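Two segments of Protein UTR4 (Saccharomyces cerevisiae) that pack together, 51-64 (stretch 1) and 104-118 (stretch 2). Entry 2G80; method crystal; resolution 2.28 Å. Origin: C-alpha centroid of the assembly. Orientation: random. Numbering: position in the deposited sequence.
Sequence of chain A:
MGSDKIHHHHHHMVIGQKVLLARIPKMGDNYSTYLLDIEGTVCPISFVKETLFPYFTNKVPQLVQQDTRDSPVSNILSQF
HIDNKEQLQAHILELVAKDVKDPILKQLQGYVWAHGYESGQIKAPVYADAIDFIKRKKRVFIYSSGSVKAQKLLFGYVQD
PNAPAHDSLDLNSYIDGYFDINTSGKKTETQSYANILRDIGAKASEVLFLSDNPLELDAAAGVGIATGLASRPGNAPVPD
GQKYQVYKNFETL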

ATOM      1  N   THR A  51      12.419  -1.723   5.337  1.00 39.26           N
ATOM      2  CA  THR A  51      12.913  -0.976   4.196  1.00 41.24           C
ATOM      3  C   THR A  51      12.404   0.490   4.029  1.00 39.56           C
ATOM      4  O   THR A  51      13.222   1.405   4.036  1.00 38.21           O
ATOM      5  CB  THR A  51      12.644  -1.809   2.891  1.00 42.09           C
ATOM      6  OG1 THR A  51      13.237  -3.110   3.040  1.00 45.55           O
ATOM      7  CG2 THR A  51      13.248  -1.146   1.650  1.00 44.43           C
ATOM      8  N   LEU A  52      11.101   0.723   3.908  1.00 40.38           N
ATOM      9  CA  LEU A  52      10.598   2.097   3.604  1.00 42.77           C
ATOM     10  C   LEU A  52      10.848   3.143   4.682  1.00 43.61           C
ATOM     11  O   LEU A  52      11.416   4.195   4.412  1.00 45.37           O
ATOM     12  CB  LEU A  52       9.113   2.102   3.243  1.00 43.46           C
ATOM     13  CG  LEU A  52       8.684   1.524   1.903  1.00 40.05           C
ATOM     14  CD1 LEU A  52       7.184   1.641   1.766  1.00 34.86           C
ATOM     15  CD2 LEU A  52       9.371   2.209   0.757  1.00 38.82           C
ATOM     16  N   PHE A  53      10.446   2.838   5.900  1.00 45.00           N
ATOM     17  CA  PHE A  53      10.633   3.765   7.027  1.00 44.62           C
ATOM     18  C   PHE A  53      12.108   4.101   7.281  1.00 44.57           C
ATOM     19  O   PHE A  53      12.442   5.313   7.329  1.00 45.90           O
ATOM     20  CB  PHE A  53       9.851   3.269   8.263  1.00 48.33           C
ATOM     21  CG  PHE A  53       8.356   3.553   8.235  1.00 46.42           C
ATOM     22  CD1 PHE A  53       7.664   3.975   7.079  1.00 52.55           C
ATOM     23  CD2 PHE A  53       7.614   3.326   9.397  1.00 55.15           C
ATOM     24  CE1 PHE A  53       6.272   4.230   7.111  1.00 53.38           C
ATOM     25  CE2 PHE A  53       6.230   3.558   9.435  1.00 58.05           C
ATOM     26  CZ  PHE A  53       5.557   4.009   8.273  1.00 55.95           C
ATOM     27  N   PRO A  54      12.998   3.075   7.412  1.00 43.72           N
ATOM     28  CA  PRO A  54      14.461   3.328   7.553  1.00 42.42           C
ATOM     29  C   PRO A  54      15.084   4.092   6.397  1.00 39.21           C
ATOM     30  O   PRO A  54      15.917   4.955   6.617  1.00 38.14           O
ATOM     31  CB  PRO A  54      15.055   1.917   7.655  1.00 44.21           C
ATOM     32  CG  PRO A  54      13.952   1.115   8.187  1.00 43.77           C
ATOM     33  CD  PRO A  54      12.718   1.631   7.546  1.00 44.88           C
ATOM     34  N   TYR A  55      14.674   3.773   5.171  1.00 38.89           N
ATOM     35  CA  TYR A  55      15.125   4.502   3.990  1.00 35.17           C
ATOM     36  C   TYR A  55      14.799   6.010   4.152  1.00 34.19           C
ATOM     37  O   TYR A  55      15.665   6.885   3.938  1.00 35.01           O
ATOM     38  CB  TYR A  55      14.525   3.907   2.666  1.00 32.12           C
ATOM     39  CG  TYR A  55      14.985   4.666   1.474  1.00 34.40           C
ATOM     40  CD1 TYR A  55      16.195   4.348   0.845  1.00 32.04           C
ATOM     41  CD2 TYR A  55      14.287   5.817   1.038  1.00 33.22           C
ATOM     42  CE1 TYR A  55      16.675   5.135  -0.265  1.00 32.03           C
ATOM     43  CE2 TYR A  55      14.759   6.595  -0.038  1.00 29.88           C
ATOM     44  CZ  TYR A  55      15.944   6.249  -0.690  1.00 32.84           C
ATOM     45  OH  TYR A  55      16.417   7.025  -1.754  1.00 35.40           O
ATOM     46  N   PHE A  56      13.551   6.291   4.500  1.00 34.68           N
ATOM     47  CA  PHE A  56      13.083   7.664   4.713  1.00 35.90           C
ATOM     48  C   PHE A  56      13.779   8.378   5.890  1.00 38.04           C
ATOM     49  O   PHE A  56      14.245   9.524   5.724  1.00 38.00           O
ATOM     50  CB  PHE A  56      11.554   7.683   4.872  1.00 35.40           C
ATOM     51  CG  PHE A  56      11.010   9.002   5.288  1.00 37.70           C
ATOM     52  CD1 PHE A  56      10.879  10.021   4.353  1.00 35.36           C
ATOM     53  CD2 PHE A  56      10.647   9.246   6.625  1.00 36.19           C
ATOM     54  CE1 PHE A  56      10.381  11.255   4.726  1.00 41.54           C
ATOM     55  CE2 PHE A  56      10.151  10.485   7.011  1.00 38.45           C
ATOM     56  CZ  PHE A  56      10.019  11.501   6.048  1.00 36.30           C
ATOM     57  N   THR A  57      13.845   7.716   7.055  1.00 39.33           N
ATOM     58  CA  THR A  57      14.491   8.304   8.250  1.00 42.16           C
ATOM     59  C   THR A  57      16.000   8.539   8.051  1.00 43.46           C
ATOM     60  O   THR A  57      16.536   9.518   8.595  1.00 47.05           O
ATOM     61  CB  THR A  57      14.200   7.529   9.567  1.00 42.80           C
ATOM     62  OG1 THR A  57      14.705   6.193   9.488  1.00 50.32           O
ATOM     63  CG2 THR A  57      12.703   7.489   9.861  1.00 43.10           C
ATOM     64  N   ASN A  58      16.683   7.674   7.283  1.00 43.07           N
ATOM     65  CA  ASN A  58      18.105   7.912   6.940  1.00 41.54           C
ATOM     66  C   ASN A  58      18.273   9.148   6.033  1.00 40.34           C
ATOM     67  O   ASN A  58      19.293   9.817   6.108  1.00 40.57           O
ATOM     68  CB  ASN A  58      18.759   6.702   6.259  1.00 43.04           C
ATOM     69  CG  ASN A  58      18.796   5.427   7.161  1.00 56.52           C
ATOM     70  OD1 ASN A  58      18.615   5.483   8.393  1.00 55.06           O
ATOM     71  ND2 ASN A  58      18.988   4.264   6.517  1.00 49.68           N
ATOM     72  N   LYS A  59      17.294   9.439   5.181  1.00 39.29           N
ATOM     73  CA  LYS A  59      17.330  10.642   4.291  1.00 41.28           C
ATOM     74  C   LYS A  59      16.918  11.992   4.954  1.00 41.32           C
ATOM     75  O   LYS A  59      17.330  13.034   4.487  1.00 41.39           O
ATOM     76  CB  LYS A  59      16.449  10.423   3.044  1.00 40.80           C
ATOM     77  CG  LYS A  59      16.937   9.398   2.033  1.00 40.71           C
ATOM     78  CD  LYS A  59      18.214   9.847   1.312  1.00 48.33           C
ATOM     79  CE  LYS A  59      18.630   8.895   0.196  1.00 51.08           C
ATOM     80  NZ  LYS A  59      18.937   7.529   0.681  1.00 59.34           N
ATOM     81  N   VAL A  60      16.124  11.949   6.028  1.00 43.28           N
ATOM     82  CA  VAL A  60      15.603  13.163   6.718  1.00 43.71           C
ATOM     83  C   VAL A  60      16.622  14.251   7.112  1.00 44.37           C
ATOM     84  O   VAL A  60      16.405  15.434   6.778  1.00 45.27           O
ATOM     85  CB  VAL A  60      14.668  12.766   7.955  1.00 42.69           C
ATOM     86  CG1 VAL A  60      14.486  13.913   9.016  1.00 38.75           C
ATOM     87  CG2 VAL A  60      13.324  12.274   7.454  1.00 38.64           C
ATOM     88  N   PRO A  61      17.694  13.881   7.849  1.00 44.35           N
ATOM     89  CA  PRO A  61      18.676  14.899   8.264  1.00 43.58           C
ATOM     90  C   PRO A  61      19.242  15.791   7.146  1.00 42.29           C
ATOM     91  O   PRO A  61      19.219  17.020   7.271  1.00 41.76           O
ATOM     92  CB  PRO A  61      19.768  14.062   8.927  1.00 44.58           C
ATOM     93  CG  PRO A  61      19.042  12.913   9.469  1.00 45.32           C
ATOM     94  CD  PRO A  61      18.042  12.566   8.415  1.00 44.44           C
ATOM     95  N   GLN A  62      19.677  15.170   6.054  1.00 42.05           N
ATOM     96  CA  GLN A  62      20.240  15.883   4.905  1.00 41.51           C
ATOM     97  C   GLN A  62      19.248  16.871   4.298  1.00 40.20           C
ATOM     98  O   GLN A  62      19.596  18.023   4.074  1.00 39.31           O
ATOM     99  CB  GLN A  62      20.701  14.885   3.837  1.00 43.34           C
ATOM    100  CG  GLN A  62      21.334  15.531   2.603  1.00 48.83           C
ATOM    101  N   LEU A  63      18.013  16.424   4.051  1.00 40.86           N
ATOM    102  CA  LEU A  63      16.985  17.291   3.451  1.00 38.17           C
ATOM    103  C   LEU A  63      16.574  18.430   4.339  1.00 37.51           C
ATOM    104  O   LEU A  63      16.301  19.515   3.819  1.00 37.74           O
ATOM    105  CB  LEU A  63      15.718  16.528   3.084  1.00 41.44           C
ATOM    106  CG  LEU A  63      15.772  15.515   1.958  1.00 45.74           C
ATOM    107  CD1 LEU A  63      14.396  14.860   1.881  1.00 55.90           C
ATOM    108  CD2 LEU A  63      16.159  16.136   0.615  1.00 51.07           C
ATOM    109  N   VAL A  64      16.488  18.183   5.655  1.00 36.77           N
ATOM    110  CA  VAL A  64      16.149  19.256   6.622  1.00 38.55           C
ATOM    111  C   VAL A  64      17.305  20.250   6.794  1.00 38.22           C
ATOM    112  O   VAL A  64      17.074  21.458   6.706  1.00 36.36           O
ATOM    113  CB  VAL A  64      15.689  18.707   8.007  1.00 37.59           C
ATOM    114  CG1 VAL A  64      15.463  19.840   9.044  1.00 42.63           C
ATOM    115  CG2 VAL A  64      14.407  17.918   7.845  1.00 42.09           C
ATOM    116  N   ILE A 104       1.291  15.839   5.771  1.00 35.01           N
ATOM    117  CA  ILE A 104       2.498  16.550   5.363  1.00 36.54           C
ATOM    118  C   ILE A 104       3.667  15.558   5.413  1.00 35.68           C
ATOM    119  O   ILE A 104       4.553  15.634   4.560  1.00 37.22           O
ATOM    120  CB  ILE A 104       2.766  17.848   6.204  1.00 36.15           C
ATOM    121  CG1 ILE A 104       1.518  18.756   6.214  1.00 37.00           C
ATOM    122  CG2 ILE A 104       4.020  18.579   5.666  1.00 36.48           C
ATOM    123  CD1 ILE A 104       0.972  19.144   4.799  1.00 40.65           C
ATOM    124  N   LEU A 105       3.659  14.650   6.403  1.00 35.53           N
ATOM    125  CA  LEU A 105       4.634  13.555   6.491  1.00 35.96           C
ATOM    126  C   LEU A 105       4.538  12.641   5.261  1.00 37.88           C
ATOM    127  O   LEU A 105       5.556  12.337   4.652  1.00 39.43           O
ATOM    128  CB  LEU A 105       4.431  12.701   7.755  1.00 36.45           C
ATOM    129  CG  LEU A 105       5.410  11.518   7.956  1.00 36.27           C
ATOM    130  CD1 LEU A 105       6.819  12.041   8.069  1.00 36.95           C
ATOM    131  CD2 LEU A 105       5.053  10.671   9.185  1.00 35.83           C
ATOM    132  N   LYS A 106       3.316  12.220   4.915  1.00 38.98           N
ATOM    133  CA  LYS A 106       3.062  11.356   3.757  1.00 40.54           C
ATOM    134  C   LYS A 106       3.532  11.943   2.443  1.00 40.17           C
ATOM    135  O   LYS A 106       4.041  11.204   1.587  1.00 43.02           O
ATOM    136  CB  LYS A 106       1.589  10.934   3.649  1.00 41.74           C
ATOM    137  CG  LYS A 106       0.987  10.230   4.901  1.00 47.02           C
ATOM    138  CD  LYS A 106       1.977   9.275   5.557  1.00 55.41           C
ATOM    139  CE  LYS A 106       1.431   8.433   6.696  1.00 59.20           C
ATOM    140  NZ  LYS A 106       2.567   7.524   7.140  1.00 59.22           N
ATOM    141  N   GLN A 107       3.375  13.254   2.284  1.00 39.25           N
ATOM    142  CA  GLN A 107       3.906  13.939   1.114  1.00 37.51           C
ATOM    143  C   GLN A 107       5.425  13.928   1.132  1.00 35.49           C
ATOM    144  O   GLN A 107       6.046  13.682   0.108  1.00 35.24           O
ATOM    145  CB  GLN A 107       3.437  15.376   1.050  1.00 37.62           C
ATOM    146  CG  GLN A 107       1.965  15.505   0.741  1.00 40.45           C
ATOM    147  CD  GLN A 107       1.513  16.915   0.884  1.00 44.83           C
ATOM    148  OE1 GLN A 107       2.174  17.835   0.398  1.00 46.33           O
ATOM    149  NE2 GLN A 107       0.396  17.110   1.576  1.00 49.66           N
ATOM    150  N   LEU A 108       6.017  14.225   2.285  1.00 32.32           N
ATOM    151  CA  LEU A 108       7.478  14.210   2.378  1.00 33.40           C
ATOM    152  C   LEU A 108       8.027  12.808   2.069  1.00 33.29           C
ATOM    153  O   LEU A 108       9.021  12.697   1.340  1.00 31.09           O
ATOM    154  CB  LEU A 108       7.955  14.698   3.733  1.00 32.78           C
ATOM    155  CG  LEU A 108       9.455  14.906   3.891  1.00 33.25           C
ATOM    156  CD1 LEU A 108       9.967  15.966   2.902  1.00 39.42           C
ATOM    157  CD2 LEU A 108       9.742  15.266   5.337  1.00 32.44           C
ATOM    158  N   GLN A 109       7.362  11.790   2.629  1.00 31.73           N
ATOM    159  CA  GLN A 109       7.630  10.374   2.342  1.00 35.14           C
ATOM    160  C   GLN A 109       7.503  10.025   0.864  1.00 36.15           C
ATOM    161  O   GLN A 109       8.343   9.324   0.339  1.00 35.52           O
ATOM    162  CB  GLN A 109       6.694   9.475   3.147  1.00 34.86           C
ATOM    163  CG  GLN A 109       7.108   9.437   4.590  1.00 36.88           C
ATOM    164  CD  GLN A 109       6.200   8.647   5.492  1.00 40.53           C
ATOM    165  OE1 GLN A 109       5.007   8.483   5.232  1.00 38.90           O
ATOM    166  NE2 GLN A 109       6.771   8.183   6.606  1.00 38.25           N
ATOM    167  N   GLY A 110       6.444  10.524   0.223  1.00 38.72           N
ATOM    168  CA  GLY A 110       6.201  10.347  -1.190  1.00 37.99           C
ATOM    169  C   GLY A 110       7.351  10.878  -2.019  1.00 41.17           C
ATOM    170  O   GLY A 110       7.839  10.184  -2.908  1.00 41.18           O
ATOM    171  N   TYR A 111       7.778  12.106  -1.710  1.00 38.77           N
ATOM    172  CA  TYR A 111       8.877  12.759  -2.396  1.00 38.00           C
ATOM    173  C   TYR A 111      10.192  11.945  -2.281  1.00 36.43           C
ATOM    174  O   TYR A 111      10.876  11.712  -3.272  1.00 35.63           O
ATOM    175  CB  TYR A 111       9.068  14.171  -1.809  1.00 39.71           C
ATOM    176  CG  TYR A 111      10.212  14.937  -2.394  1.00 38.82           C
ATOM    177  CD1 TYR A 111      10.029  15.744  -3.540  1.00 39.78           C
ATOM    178  CD2 TYR A 111      11.479  14.863  -1.825  1.00 37.62           C
ATOM    179  CE1 TYR A 111      11.088  16.442  -4.099  1.00 41.14           C
ATOM    180  CE2 TYR A 111      12.566  15.566  -2.387  1.00 44.51           C
ATOM    181  CZ  TYR A 111      12.356  16.353  -3.520  1.00 37.93           C
ATOM    182  OH  TYR A 111      13.401  17.061  -4.062  1.00 42.35           O
ATOM    183  N   VAL A 112      10.530  11.545  -1.063  1.00 33.25           N
ATOM    184  CA  VAL A 112      11.768  10.775  -0.789  1.00 35.85           C
ATOM    185  C   VAL A 112      11.713   9.361  -1.435  1.00 33.70           C
ATOM    186  O   VAL A 112      12.693   8.915  -2.060  1.00 34.80           O
ATOM    187  CB  VAL A 112      12.048  10.706   0.747  1.00 34.69           C
ATOM    188  CG1 VAL A 112      13.229   9.804   1.086  1.00 42.60           C
ATOM    189  CG2 VAL A 112      12.308  12.113   1.303  1.00 40.53           C
ATOM    190  N   TRP A 113      10.579   8.688  -1.277  1.00 32.35           N
ATOM    191  CA  TRP A 113      10.366   7.359  -1.843  1.00 34.12           C
ATOM    192  C   TRP A 113      10.365   7.399  -3.350  1.00 34.75           C
ATOM    193  O   TRP A 113      10.997   6.540  -3.960  1.00 35.75           O
ATOM    194  CB  TRP A 113       9.106   6.663  -1.307  1.00 34.17           C
ATOM    195  CG  TRP A 113       9.142   6.331   0.138  1.00 36.57           C
ATOM    196  CD1 TRP A 113      10.254   6.050   0.892  1.00 38.10           C
ATOM    197  CD2 TRP A 113       8.015   6.151   1.017  1.00 33.49           C
ATOM    198  NE1 TRP A 113       9.898   5.739   2.166  1.00 33.95           N
ATOM    199  CE2 TRP A 113       8.529   5.777   2.279  1.00 30.56           C
ATOM    200  CE3 TRP A 113       6.632   6.222   0.848  1.00 36.55           C
ATOM    201  CZ2 TRP A 113       7.704   5.528   3.393  1.00 38.88           C
ATOM    202  CZ3 TRP A 113       5.796   5.957   1.955  1.00 38.90           C
ATOM    203  CH2 TRP A 113       6.344   5.618   3.213  1.00 38.22           C
ATOM    204  N   ALA A 114       9.754   8.417  -3.959  1.00 33.83           N
ATOM    205  CA  ALA A 114       9.770   8.526  -5.419  1.00 34.19           C
ATOM    206  C   ALA A 114      11.188   8.519  -5.981  1.00 33.63           C
ATOM    207  O   ALA A 114      11.460   7.793  -6.926  1.00 37.11           O
ATOM    208  CB  ALA A 114       8.963   9.749  -5.935  1.00 35.06           C
ATOM    209  N   HIS A 115      12.084   9.292  -5.372  1.00 36.05           N
ATOM    210  CA  HIS A 115      13.484   9.357  -5.767  1.00 38.36           C
ATOM    211  C   HIS A 115      14.171   8.034  -5.451  1.00 36.94           C
ATOM    212  O   HIS A 115      14.999   7.604  -6.227  1.00 38.05           O
ATOM    213  CB  HIS A 115      14.227  10.550  -5.104  1.00 41.46           C
ATOM    214  CG  HIS A 115      15.699  10.591  -5.405  1.00 50.33           C
ATOM    215  ND1 HIS A 115      16.195  11.022  -6.619  1.00 56.80           N
ATOM    216  CD2 HIS A 115      16.780  10.224  -4.666  1.00 59.98           C
ATOM    217  CE1 HIS A 115      17.513  10.928  -6.609  1.00 55.45           C
ATOM    218  NE2 HIS A 115      17.896  10.450  -5.439  1.00 55.52           N
ATOM    219  N   GLY A 116      13.869   7.439  -4.299  1.00 37.83           N
ATOM    220  CA  GLY A 116      14.382   6.101  -3.932  1.00 38.84           C
ATOM    221  C   GLY A 116      14.030   5.036  -4.975  1.00 37.95           C
ATOM    222  O   GLY A 116      14.891   4.295  -5.431  1.00 35.77           O
ATOM    223  N   TYR A 117      12.762   4.984  -5.361  1.00 36.15           N
ATOM    224  CA  TYR A 117      12.315   4.070  -6.413  1.00 35.94           C
ATOM    225  C   TYR A 117      12.956   4.372  -7.785  1.00 40.44           C
ATOM    226  O   TYR A 117      13.528   3.466  -8.420  1.00 37.37           O
ATOM    227  CB  TYR A 117      10.818   4.122  -6.550  1.00 34.93           C
ATOM    228  CG  TYR A 117      10.016   3.415  -5.462  1.00 31.24           C
ATOM    229  CD1 TYR A 117      10.091   2.041  -5.311  1.00 38.94           C
ATOM    230  CD2 TYR A 117       9.096   4.114  -4.663  1.00 30.33           C
ATOM    231  CE1 TYR A 117       9.321   1.369  -4.343  1.00 34.70           C
ATOM    232  CE2 TYR A 117       8.306   3.465  -3.707  1.00 27.39           C
ATOM    233  CZ  TYR A 117       8.430   2.068  -3.551  1.00 32.95           C
ATOM    234  OH  TYR A 117       7.700   1.349  -2.615  1.00 32.61           O
ATOM    235  N   GLU A 118      12.899   5.642  -8.205  1.00 40.66           N
ATOM    236  CA  GLU A 118      13.447   6.087  -9.520  1.00 43.12           C
ATOM    237  C   GLU A 118      14.938   5.923  -9.691  1.00 42.42           C
ATOM    238  O   GLU A 118      15.410   5.670 -10.802  1.00 41.90           O
ATOM    239  CB  GLU A 118      13.092   7.539  -9.790  1.00 43.90           C
ATOM    240  CG  GLU A 118      11.642   7.751 -10.104  1.00 47.57           C
ATOM    241  CD  GLU A 118      11.198   9.228 -10.030  1.00 51.10           C
ATOM    242  OE1 GLU A 118      12.071  10.127  -9.999  1.00 56.86           O
ATOM    243  OE2 GLU A 118       9.965   9.468 -10.017  1.00 55.39           O
TER
HETATM  244  O   HOH W   1      15.198   9.460  -1.888  1.00 39.69           O

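This is a nearly perpendicular crossing of two helices, an aromatic-rich, knobs-into-holes contact pinned by one direct hydrogen bond and one bridging water. The axes approach to 9.9 Å with 101° between their N-to-C directions, and 735 Å² is buried, counting both sides. Such a steep crossing lets the helices touch over a compact patch, so much of the work falls to three interlocking side chains: Phe-56 from the first helix, Val-112 and Trp-113 from the second. The backbones come nearest where Phe-56 CA lies 6.5 Å from Val-112 CA.

Phe-56 has the largest area covered by the opposing helix. Its CA-to-CB bond points toward that helix, and with chi1 in the t well its ring drops among Leu-105, Leu-108, Gln-109 and Val-112. A flat ring offers a face and an edge, and the pocket meets both: Gln-109 CG sits over one face, 3.7 Å from the Phe-56 ring centroid, while Leu-108 CD2 meets the edge at 3.8 Å from Phe-56 CZ and Val-112 CB meets it at 3.9 Å from Phe-56 CD1. Gln-109 suits this buried position because its methylene packs on the ring while its amide oxygen is engaged within its own helix, where Lys-106 NZ donates to Gln-109 OE1 at 3.2 Å.

Val-112 is the reciprocal knob, set among Tyr-55, Phe-56, Lys-59 and Leu-63. Its short branched side chain fits where the backbones are close; Val-112 CG2 reaches Leu-63 CD1 at 3.5 Å, and Val-112 CG1 packs against Lys-59 CB at 3.8 Å. Lys-59 thus lends aliphatic surface at the border, its NZ being bonded elsewhere in the structure.

Trp-113 combines packing with polarity. Its CA-to-CB bond points sideways, but chi1 in the m well brings the indole among Leu-52, Phe-53, Tyr-55 and Phe-56. There Trp-113 NE1 donates a hydrogen bond to Leu-52 O, at 3.1 Å with an N-H...O angle of 154°. That carbonyl also accepts the helical bond from Phe-56 N at 3.0 Å, so the indole adds a second donor to it without breaking the turn. Leu-52 answers with its side chain: Leu-52 CD2 lies over the indole face, 3.8 Å from the centroid of the five-membered ring of Trp-113. Phe-53 CD1 approaches the indole edge, 4.0 Å from Trp-113 CZ2.

Tyr-55, its CA-to-CB bond pointing toward the second helix and chi1 in the t well, reaches Val-112 and Gly-116. Tyr-55 CE2 packs on Val-112 CG1 at 3.7 Å, and Tyr-55 OH comes within 3.1 Å of Gly-116 CA. Glycine makes room here: an ideal CB on Gly-116 would fall 2.8 Å from Tyr-55 CE2, a clash. The hydroxyl is served by a water, 2.7 Å from Tyr-55 OH, and the same water donates to Val-112 O at 2.6 Å, tying the phenol to the opposing backbone.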